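Local coordinates for uncharacterized protein (Pseudomonas aeruginosa PAO1, PDB 4R1D) that is probably a lipase of the alpha/beta hydrolase family, binds calcium and forms a complex with its inhibitor Tli4, at residues Asp203-Gly208 and Glu227-Pro232. Residues are numbered along the deposited sequence; the frame is centred on the assembly and turned at random.
Sequences DVWCAG and ENTVLP. With CA (calcium ion), chain C.
Val-230, on helix 215-238, lays both of its methyl groups against the indole of Trp-205, which reaches out from strand 201-206. The tryptophan CB starts the contact, 4.0 Å from Val-230 CG2, and CG lies about equally near CG1 and CG2. Along the five-membered ring, CD1, NE1 and CE2 all meet CG1, a methyl placed by being anti to the valine backbone N (chi1 180°), while CD2 lies beneath both methyls. Val-230 CG1 sits 3.8 Å from the centroid of the five-membered ring of Trp-205, 3° off its normal, a CH-pi contact over that ring's face, toward one end of the indole. Farther out, Trp-205 CE3 packs on Val-230 CG2 at 3.8 Å, and Trp-205 CZ3 approaches Thr-229 CG2 more loosely, at 4.3 Å. Trp-205 NE1 is hydrogen-bonded to the hydroxyl of Tyr-234 from the same helix, which also bonds Asp-203 OD2. Asp-203 OD1 binds calcium at 2.5 Å, in a site completed by Glu-152, Asp-156, the Phe-202 carbonyl and waters. The helix belongs to the beta-alpha-beta crossover from edge strand 201-206 to strand 250-255 of the alpha/beta-hydrolase sheet. Dispersion and CH-pi attraction therefore carry the direct contact, while Tyr-234 ties the indole to a calcium ligand.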
loop_
_atom_site.group_PDB
_atom_site.type_symbol
_atom_site.label_atom_id
_atom_site.label_comp_id
_atom_site.label_asym_id
_atom_site.label_seq_id
_atom_site.Cartn_x
_atom_site.Cartn_y
_atom_site.Cartn_z
ATOM N N ASP A 203 14.806 -13.918 17.462
ATOM C CA ASP A 203 13.612 -13.123 17.756
ATOM C C ASP A 203 13.055 -12.622 16.425
ATOM O O ASP A 203 13.815 -12.126 15.590
ATOM C CB ASP A 203 13.972 -11.890 18.581
ATOM C CG ASP A 203 14.285 -12.205 20.034
ATOM O OD1 ASP A 203 13.771 -13.204 20.576
ATOM O OD2 ASP A 203 15.032 -11.415 20.649
ATOM N N VAL A 204 11.746 -12.730 16.235
ATOM C CA VAL A 204 11.134 -12.288 14.977
ATOM C C VAL A 204 10.640 -10.849 15.090
ATOM O O VAL A 204 9.804 -10.546 15.942
ATOM C CB VAL A 204 9.939 -13.172 14.595
ATOM C CG1 VAL A 204 9.330 -12.703 13.267
ATOM C CG2 VAL A 204 10.369 -14.661 14.503
ATOM N N TRP A 205 11.145 -9.983 14.213
ATOM C CA TRP A 205 10.740 -8.583 14.159
ATOM C C TRP A 205 10.008 -8.371 12.844
ATOM O O TRP A 205 10.327 -9.013 11.853
ATOM C CB TRP A 205 11.966 -7.670 14.213
ATOM C CG TRP A 205 12.675 -7.741 15.526
ATOM C CD1 TRP A 205 13.491 -8.746 15.959
ATOM C CD2 TRP A 205 12.635 -6.768 16.580
ATOM N NE1 TRP A 205 13.970 -8.453 17.219
ATOM C CE2 TRP A 205 13.450 -7.251 17.625
ATOM C CE3 TRP A 205 11.986 -5.537 16.742
ATOM C CZ2 TRP A 205 13.643 -6.543 18.813
ATOM C CZ3 TRP A 205 12.174 -4.834 17.924
ATOM C CH2 TRP A 205 12.992 -5.345 18.949
ATOM N N CYS A 206 9.026 -7.479 12.842
ATOM C CA CYS A 206 8.138 -7.337 11.694
ATOM C C CYS A 206 8.389 -6.031 10.953
ATOM O O CYS A 206 8.025 -4.955 11.438
ATOM C CB CYS A 206 6.689 -7.375 12.153
ATOM S SG CYS A 206 5.487 -7.404 10.795
ATOM N N ALA A 207 9.003 -6.134 9.779
ATOM C CA ALA A 207 9.344 -4.954 8.993
ATOM C C ALA A 207 8.229 -4.561 8.037
ATOM O O ALA A 207 8.401 -4.593 6.816
ATOM C CB ALA A 207 10.643 -5.183 8.229
ATOM N N GLY A 208 7.080 -4.187 8.587
ATOM C CA GLY A 208 6.009 -3.662 7.750
ATOM C C GLY A 208 6.521 -2.456 6.972
ATOM O O GLY A 208 7.443 -1.758 7.421
ATOM N N GLU A 227 18.549 -1.008 11.458
ATOM C CA GLU A 227 19.690 -0.298 12.040
ATOM C C GLU A 227 19.311 0.604 13.214
ATOM O O GLU A 227 20.114 0.814 14.132
ATOM C CB GLU A 227 20.429 0.517 10.968
ATOM C CG GLU A 227 20.994 -0.315 9.813
ATOM C CD GLU A 227 22.075 -1.292 10.255
ATOM O OE1 GLU A 227 22.903 -0.911 11.112
ATOM O OE2 GLU A 227 22.100 -2.439 9.747
ATOM N N ASN A 228 18.095 1.136 13.188
ATOM C CA ASN A 228 17.697 2.141 14.167
ATOM C C ASN A 228 16.674 1.673 15.200
ATOM O O ASN A 228 16.491 2.326 16.225
ATOM C CB ASN A 228 17.228 3.426 13.472
ATOM C CG ASN A 228 18.288 4.019 12.562
ATOM O OD1 ASN A 228 19.489 3.887 12.806
ATOM N ND2 ASN A 228 17.843 4.674 11.499
ATOM N N THR A 229 16.007 0.551 14.944
ATOM C CA THR A 229 15.073 0.006 15.934
ATOM C C THR A 229 15.499 -1.362 16.440
ATOM O O THR A 229 15.667 -1.576 17.646
ATOM C CB THR A 229 13.623 -0.112 15.388
ATOM O OG1 THR A 229 13.092 1.193 15.126
ATOM C CG2 THR A 229 12.736 -0.828 16.403
ATOM N N VAL A 230 15.662 -2.307 15.523
ATOM C CA VAL A 230 15.977 -3.669 15.936
ATOM C C VAL A 230 17.312 -3.783 16.671
ATOM O O VAL A 230 17.359 -4.278 17.791
ATOM C CB VAL A 230 15.959 -4.635 14.749
ATOM C CG1 VAL A 230 16.295 -6.039 15.228
ATOM C CG2 VAL A 230 14.590 -4.599 14.093
ATOM N N LEU A 231 18.392 -3.323 16.056
ATOM C CA LEU A 231 19.708 -3.549 16.655
ATOM C C LEU A 231 19.893 -2.758 17.958
ATOM O O LEU A 231 20.437 -3.289 18.928
ATOM C CB LEU A 231 20.835 -3.290 15.658
ATOM C CG LEU A 231 20.829 -4.228 14.442
ATOM C CD1 LEU A 231 21.994 -3.932 13.512
ATOM C CD2 LEU A 231 20.854 -5.683 14.875
ATOM N N PRO A 232 19.410 -1.503 18.001
ATOM C CA PRO A 232 19.573 -0.773 19.267
ATOM C C PRO A 232 18.866 -1.444 20.444
ATOM O O PRO A 232 19.321 -1.327 21.578
ATOM C CB PRO A 232 18.967 0.597 18.956
ATOM C CG PRO A 232 19.278 0.790 17.494
ATOM C CD PRO A 232 19.063 -0.601 16.888
HETATM CA CA CA C . 12.826 -15.477 20.762
HETATM O O HOH W 1 11.625 -14.324 22.726
HETATM O O HOH W 2 14.725 -15.608 22.588
#